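Local coordinates for putative uncharacterized protein PH0594 (Pyrococcus horikoshii, PDB 4HXF) that probably acts as a serine protease of the prolyl oligopeptidase family, an acylaminoacyl peptidase that assembles into a self-compartmentalizing hexamer, at residues N419-S422 against E423-L427; K237-V240 against S241-D244; R355-I359 against D360-D364. One frame throughout, in Å; residues are numbered along the deposited sequence. Where two conformers were deposited one is given.

Interaction 1: residues N419-S422 against E423-L427; sequences NGYS and EDFAL. With MG (magnesium ion), chain C.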
# COMPACT_ATOMS: atom_id res chain seq x y z
N ASN A 419 -28.48 -13.63 43.41
CA ASN A 419 -27.37 -14.24 44.16
C ASN A 419 -27.06 -13.52 45.43
O ASN A 419 -27.48 -12.40 45.65
CB ASN A 419 -26.09 -14.28 43.27
CG ASN A 419 -25.28 -15.55 43.49
OD1 ASN A 419 -25.42 -16.23 44.51
ND2 ASN A 419 -24.48 -15.91 42.48
N GLY A 420 -26.37 -14.21 46.34
CA GLY A 420 -25.88 -13.64 47.55
C GLY A 420 -26.58 -13.99 48.84
O GLY A 420 -26.20 -13.55 49.94
N TYR A 421 -27.58 -14.85 48.74
CA TYR A 421 -28.44 -15.23 49.81
C TYR A 421 -28.55 -16.75 49.79
O TYR A 421 -27.71 -17.45 49.25
CB TYR A 421 -29.79 -14.51 49.59
CG TYR A 421 -29.57 -13.01 49.53
CD1 TYR A 421 -29.32 -12.40 48.31
CD2 TYR A 421 -29.59 -12.22 50.64
CE1 TYR A 421 -28.99 -11.07 48.24
CE2 TYR A 421 -29.30 -10.84 50.54
CZ TYR A 421 -29.07 -10.28 49.32
OH TYR A 421 -28.74 -8.95 49.29
N SER A 422 -29.58 -17.29 50.44
CA SER A 422 -29.79 -18.71 50.46
C SER A 422 -30.06 -19.20 49.07
O SER A 422 -30.51 -18.48 48.11
CB SER A 422 -30.96 -19.16 51.34
OG SER A 422 -32.22 -18.71 50.85
N GLU A 423 -29.82 -20.49 48.86
CA GLU A 423 -30.18 -21.14 47.63
C GLU A 423 -31.70 -21.01 47.34
O GLU A 423 -32.12 -20.70 46.25
CB GLU A 423 -29.79 -22.62 47.62
CG GLU A 423 -30.13 -23.29 46.31
CD GLU A 423 -29.47 -24.64 46.21
OE1 GLU A 423 -30.03 -25.61 46.69
OE2 GLU A 423 -28.29 -24.72 45.83
N ASP A 424 -32.51 -21.29 48.35
CA ASP A 424 -33.97 -21.22 48.21
C ASP A 424 -34.35 -19.81 47.73
O ASP A 424 -35.29 -19.64 46.95
CB ASP A 424 -34.73 -21.57 49.51
CG ASP A 424 -34.65 -23.04 49.86
OD1 ASP A 424 -34.19 -23.80 48.96
OD2 ASP A 424 -35.11 -23.46 50.96
N PHE A 425 -33.69 -18.77 48.24
CA PHE A 425 -34.00 -17.36 47.81
C PHE A 425 -33.77 -17.18 46.35
O PHE A 425 -34.59 -16.54 45.62
CB PHE A 425 -33.13 -16.41 48.63
CG PHE A 425 -33.32 -14.93 48.31
CD1 PHE A 425 -34.22 -14.20 49.03
CD2 PHE A 425 -32.51 -14.29 47.43
CE1 PHE A 425 -34.40 -12.83 48.80
CE2 PHE A 425 -32.65 -12.94 47.27
CZ PHE A 425 -33.56 -12.23 47.93
N ALA A 426 -32.65 -17.77 45.85
CA ALA A 426 -32.43 -17.77 44.39
C ALA A 426 -33.44 -18.52 43.58
O ALA A 426 -33.90 -18.07 42.53
CB ALA A 426 -31.03 -18.31 44.09
N LEU A 427 -33.87 -19.65 44.07
CA LEU A 427 -34.78 -20.53 43.33
C LEU A 427 -36.22 -20.06 43.33
O LEU A 427 -37.03 -20.51 42.52
CB LEU A 427 -34.69 -21.94 43.85
CG LEU A 427 -33.28 -22.58 43.68
CD1 LEU A 427 -33.27 -24.01 44.20
CD2 LEU A 427 -32.75 -22.56 42.20
MG MG C . -33.60 -25.83 48.99
O HOH W 1 -32.69 -25.78 47.12
O HOH W 2 -31.85 -25.20 49.93

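Interaction 2: residues K237-V240 against S241-D244; sequences KKYV and SEHD. With MG (magnesium ion), chain D.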
# COMPACT_ATOMS: atom_id res chain seq x y z
N LYS A 237 -27.06 -31.50 40.16
CA LYS A 237 -27.99 -30.34 40.27
C LYS A 237 -29.29 -30.70 39.67
O LYS A 237 -29.36 -31.38 38.65
CB LYS A 237 -27.44 -29.13 39.46
CG LYS A 237 -26.35 -28.42 40.20
CD LYS A 237 -26.01 -27.19 39.36
CE LYS A 237 -25.19 -26.19 39.99
NZ LYS A 237 -24.88 -25.06 39.08
N LYS A 238 -30.39 -30.37 40.34
CA LYS A 238 -31.67 -30.30 39.63
C LYS A 238 -31.88 -29.06 38.84
O LYS A 238 -32.59 -29.05 37.82
CB LYS A 238 -32.84 -30.42 40.62
CG LYS A 238 -32.80 -31.78 41.33
CD LYS A 238 -34.02 -32.00 42.14
CE LYS A 238 -33.76 -33.41 42.77
NZ LYS A 238 -34.96 -34.04 43.35
N TYR A 239 -31.35 -27.91 39.35
CA TYR A 239 -31.42 -26.63 38.62
C TYR A 239 -30.03 -26.06 38.43
O TYR A 239 -29.25 -26.13 39.44
CB TYR A 239 -32.19 -25.61 39.47
CG TYR A 239 -33.59 -26.19 39.84
CD1 TYR A 239 -34.58 -26.22 38.91
CD2 TYR A 239 -33.83 -26.76 41.07
CE1 TYR A 239 -35.85 -26.78 39.17
CE2 TYR A 239 -35.06 -27.30 41.40
CZ TYR A 239 -36.05 -27.35 40.42
OH TYR A 239 -37.30 -27.94 40.69
N VAL A 240 -29.76 -25.47 37.30
CA VAL A 240 -28.46 -24.86 37.06
C VAL A 240 -28.30 -23.72 38.05
O VAL A 240 -27.21 -23.38 38.51
CB VAL A 240 -28.43 -24.37 35.60
CG1 VAL A 240 -27.21 -23.54 35.36
CG2 VAL A 240 -28.40 -25.61 34.65
N SER A 241 -29.44 -23.11 38.41
CA SER A 241 -29.47 -21.97 39.39
C SER A 241 -29.09 -22.32 40.83
O SER A 241 -28.98 -21.39 41.65
CB SER A 241 -30.81 -21.27 39.37
OG SER A 241 -31.14 -20.80 37.99
N GLU A 242 -29.01 -23.60 41.18
CA GLU A 242 -28.51 -24.01 42.50
C GLU A 242 -27.14 -23.43 42.75
O GLU A 242 -26.38 -23.25 41.77
CB GLU A 242 -28.50 -25.56 42.65
CG GLU A 242 -29.84 -26.21 42.80
CD GLU A 242 -29.60 -27.75 42.70
OE1 GLU A 242 -28.70 -28.27 43.42
OE2 GLU A 242 -30.42 -28.34 42.14
N HIS A 243 -26.79 -23.18 44.02
CA HIS A 243 -25.52 -22.65 44.34
C HIS A 243 -24.43 -23.60 43.95
O HIS A 243 -24.41 -24.73 44.52
CB HIS A 243 -25.44 -22.30 45.81
CG HIS A 243 -26.18 -21.01 46.22
ND1 HIS A 243 -26.61 -20.02 45.34
CD2 HIS A 243 -26.57 -20.60 47.48
CE1 HIS A 243 -27.15 -19.02 46.05
NE2 HIS A 243 -27.12 -19.35 47.37
N ASP A 244 -23.49 -23.15 43.16
CA ASP A 244 -22.22 -23.90 42.96
C ASP A 244 -21.34 -23.91 44.13
O ASP A 244 -21.16 -22.89 44.82
CB ASP A 244 -21.49 -23.37 41.77
CG ASP A 244 -22.23 -23.69 40.50
OD1 ASP A 244 -22.41 -24.84 40.15
OD2 ASP A 244 -22.87 -22.80 39.90
MG MG D . -23.71 -20.87 39.74
O HOH W 3 -25.64 -21.62 39.82
O HOH W 4 -24.43 -18.94 39.53
O HOH W 5 -23.81 -21.20 37.60
O HOH W 6 -21.68 -20.08 39.62

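Interaction 3: residues R355-I359 against D360-D364; sequences RFKSI and DLELD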
# COMPACT_ATOMS: atom_id res chain seq x y z
N ARG A 355 -32.88 -2.00 54.77
CA ARG A 355 -33.68 -3.19 54.69
C ARG A 355 -35.14 -2.85 54.46
O ARG A 355 -35.64 -1.76 54.87
CB ARG A 355 -33.56 -3.90 56.06
CG ARG A 355 -32.18 -4.41 56.35
CD ARG A 355 -31.80 -5.57 55.53
NE ARG A 355 -32.41 -6.79 56.00
CZ ARG A 355 -32.29 -8.00 55.45
NH1 ARG A 355 -31.65 -8.19 54.31
NH2 ARG A 355 -32.84 -9.05 56.05
N PHE A 356 -35.87 -3.76 53.86
CA PHE A 356 -37.30 -3.56 53.67
C PHE A 356 -38.02 -4.89 53.63
O PHE A 356 -37.43 -5.92 53.25
CB PHE A 356 -37.54 -2.72 52.38
CG PHE A 356 -37.17 -3.39 51.07
CD1 PHE A 356 -35.85 -3.32 50.55
CD2 PHE A 356 -38.12 -4.06 50.33
CE1 PHE A 356 -35.56 -3.96 49.36
CE2 PHE A 356 -37.83 -4.65 49.09
CZ PHE A 356 -36.55 -4.58 48.63
N LYS A 357 -39.31 -4.85 53.91
CA LYS A 357 -40.11 -6.06 53.86
C LYS A 357 -40.82 -6.15 52.51
O LYS A 357 -41.31 -5.19 51.96
CB LYS A 357 -41.10 -6.08 55.02
CG LYS A 357 -40.42 -6.16 56.40
CD LYS A 357 -41.40 -5.81 57.49
CE LYS A 357 -40.69 -5.76 58.84
NZ LYS A 357 -39.24 -5.51 58.58
N SER A 358 -40.90 -7.36 52.02
CA SER A 358 -41.65 -7.63 50.80
C SER A 358 -42.32 -8.98 50.89
O SER A 358 -41.68 -10.01 50.75
CB SER A 358 -40.72 -7.56 49.63
OG SER A 358 -41.52 -7.71 48.44
N ILE A 359 -43.64 -8.93 51.04
CA ILE A 359 -44.49 -10.14 51.06
C ILE A 359 -44.03 -10.87 52.36
O ILE A 359 -44.16 -10.31 53.47
CB ILE A 359 -44.47 -10.97 49.74
CG1 ILE A 359 -44.76 -10.07 48.51
CG2 ILE A 359 -45.55 -12.12 49.82
CD1 ILE A 359 -44.65 -10.85 47.19
N ASP A 360 -43.40 -12.02 52.18
CA ASP A 360 -42.90 -12.91 53.20
C ASP A 360 -41.41 -12.74 53.55
O ASP A 360 -40.94 -13.42 54.38
CB ASP A 360 -43.18 -14.40 52.77
CG ASP A 360 -42.60 -14.81 51.39
OD1 ASP A 360 -42.39 -13.94 50.54
OD2 ASP A 360 -42.42 -16.02 51.17
N LEU A 361 -40.68 -11.79 52.94
CA LEU A 361 -39.23 -11.74 53.14
C LEU A 361 -38.83 -10.35 53.60
O LEU A 361 -39.55 -9.42 53.45
CB LEU A 361 -38.55 -12.01 51.81
CG LEU A 361 -38.65 -13.42 51.19
CD1 LEU A 361 -37.97 -13.54 49.85
CD2 LEU A 361 -38.09 -14.40 52.25
N GLU A 362 -37.63 -10.28 54.14
CA GLU A 362 -36.91 -9.01 54.38
C GLU A 362 -35.72 -8.97 53.45
O GLU A 362 -35.00 -9.95 53.31
CB GLU A 362 -36.53 -8.84 55.86
CG GLU A 362 -35.90 -7.46 56.16
CD GLU A 362 -35.62 -7.21 57.64
OE1 GLU A 362 -34.42 -7.11 57.99
OE2 GLU A 362 -36.59 -7.29 58.42
N LEU A 363 -35.53 -7.86 52.69
CA LEU A 363 -34.55 -7.80 51.58
C LEU A 363 -33.64 -6.60 51.74
O LEU A 363 -33.92 -5.66 52.55
CB LEU A 363 -35.32 -7.60 50.23
CG LEU A 363 -36.36 -8.65 49.85
CD1 LEU A 363 -36.88 -8.35 48.41
CD2 LEU A 363 -35.80 -9.99 49.86
N ASP A 364 -32.54 -6.65 50.99
CA ASP A 364 -31.58 -5.57 50.90
C ASP A 364 -31.88 -4.62 49.74
O ASP A 364 -32.12 -5.06 48.61
CB ASP A 364 -30.20 -6.16 50.66
CG ASP A 364 -29.62 -6.84 51.93
OD1 ASP A 364 -29.79 -6.39 53.05
OD2 ASP A 364 -28.91 -7.84 51.68

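Interaction 1: residues N419-S422 against E423-L427
The N-cap of the short helix 423-427 is Ser422, whose OG accepts a hydrogen bond from Phe425 N at 3.0 Å, with an angle of 151° at the hydrogen. Its hydroxyl can turn inward over the first turn because OG stands between the backbone N and the carbonyl carbon (chi1 66°), and there it also comes within 3.3 Å of Phe425 CB. The main chain adds the first bond of the helical series, Ala426 N to Ser422 O at 3.2 Å. Exchanging Ser422 for an alanine removes OG, and Phe425 N would probably lose its capping partner and the first turn be held less firmly.

In the alpha/beta-hydrolase domain, the capped helix follows strand 409-413 and a loop that carries Tyr421 just before the cap. Tyr421 and Phe425 run side by side, pointing the same way; Tyr421 CB reaches Phe425 CD2 at 3.5 Å, and Tyr421 CG lies over one face of the phenylalanine ring. The two rings are oblique, their planes 44° apart. Past them, Tyr421 OH bonds to Asp364, while Phe425 packs on Leu361 and Leu363 of strand 361-368.

At the exposed Asp424, OD1 binds a magnesium ion at 2.1 Å. One water on that ion donates to Glu423 OE1 at 2.7 Å, which ties the neighbouring acid into the second shell; Glu423 OE2 accepts from His243 N.

Interaction 2: residues K237-V240 against S241-D244
Lys237 sends an extended side chain past Glu242, which runs the opposite way, and on to Asp244, meeting that side chain at about a right angle. Its NZ forms a salt bridge with Asp244 OD1 at 2.7 Å, arriving on the syn side of the carboxylate and 25° out of its plane, with a weak second bond to OD2. A further bond, from Lys237 NZ to Val240 O at 2.9 Å, fixes the ammonium group between side chain and backbone.

Lys238 and Tyr239 follow with two successive amides that converge on one oxygen. Tyr239 N meets Glu242 OE2 at 3.0 Å, nearly straight at the hydrogen (164°), on the anti side of the carboxylate but well out of its plane; Lys238 N reaches the same atom in a weak, bent bond. The glutamate gets there by placing CG anti to its own carbonyl carbon (chi1 -72°) and stretching out beyond it.

Tyr239 also opens a type I beta turn, closed by Glu242 N to Tyr239 O at 3.1 Å. This turn belongs to the long connection between strands 229-232 and 245-249, neighbours in one four-stranded antiparallel blade of the beta-propeller.

Val240 O, besides holding the lysine, takes a bond from a water that donates to Glu242 O as well and coordinates a magnesium ion. Asp244 OD2 binds that ion directly at 2.1 Å, and Glu263 is the second protein ligand. With magnesium on OD2 and the ammonium group chiefly on OD1, Asp244 is likely to stay ionised. Val240 and Ser241 face helix 504-511, where Glu510 accepts from Ser241 OG.

Interaction 3: residues R355-I359 against D360-D364
Arg355 CB starts beside the carboxylate of its cross-strand diagonal neighbour, 3.8 Å from Glu362 OE1. CG keeps close to the same oxygen, and CD comes to 3.3 Å from Asp364 OD1. Bends at chi2 and chi3 (-71° and -77°) then fold the chain across the partner strand, bringing the guanidinium over the backbone at Glu362 and Leu363. NE donates to the anti lone pair of Glu362 OE1 at 2.8 Å, nearly in the guanidinium plane, while NH2 adds a weak bond to that oxygen. NH1 turns the other way, to Asp364 OD1 at 2.9 Å, approaching from above the carboxylate plane; His353 also bonds to OD1. One arginine thus bridges two acids, and Glu362 in turn takes a weak salt bridge from Lys357 through its other oxygen.

Beneath, the other face carries Phe356, its ring covered by Leu363 CB in a CH-pi contact 3.9 Å from the centroid. The strands form a beta hairpin closed by a type II' turn, Ser358 to Leu361. Strand 352-358 is the outermost strand of the eight-stranded hydrolase sheet within this chain; 361-368 lies between it and 409-413. The Phe356 and Leu363 face packs on helix 436-451, with helix 423-427 close by.

In the fold
Interaction 1 mediates between the other two, which do not touch each other. Toward the propeller loop of interaction 2 its links are polar; toward the hairpin of interaction 3 they are mixed, one hydrogen bond and an apolar ring contact. Burial divides each contact. The Phe425 side of interaction 1 and the Phe356 and Leu363 face of interaction 3 are buried and apolar, whereas Asp424 and the charges of Arg355, Lys357 and Glu362 are exposed. Interaction 2 reverses this: its charged Lys237, Glu242 and Asp244 are buried, while Lys238 and Tyr239 lie exposed. Metal binding belongs to interactions 1 and 2 alone, each through an aspartate.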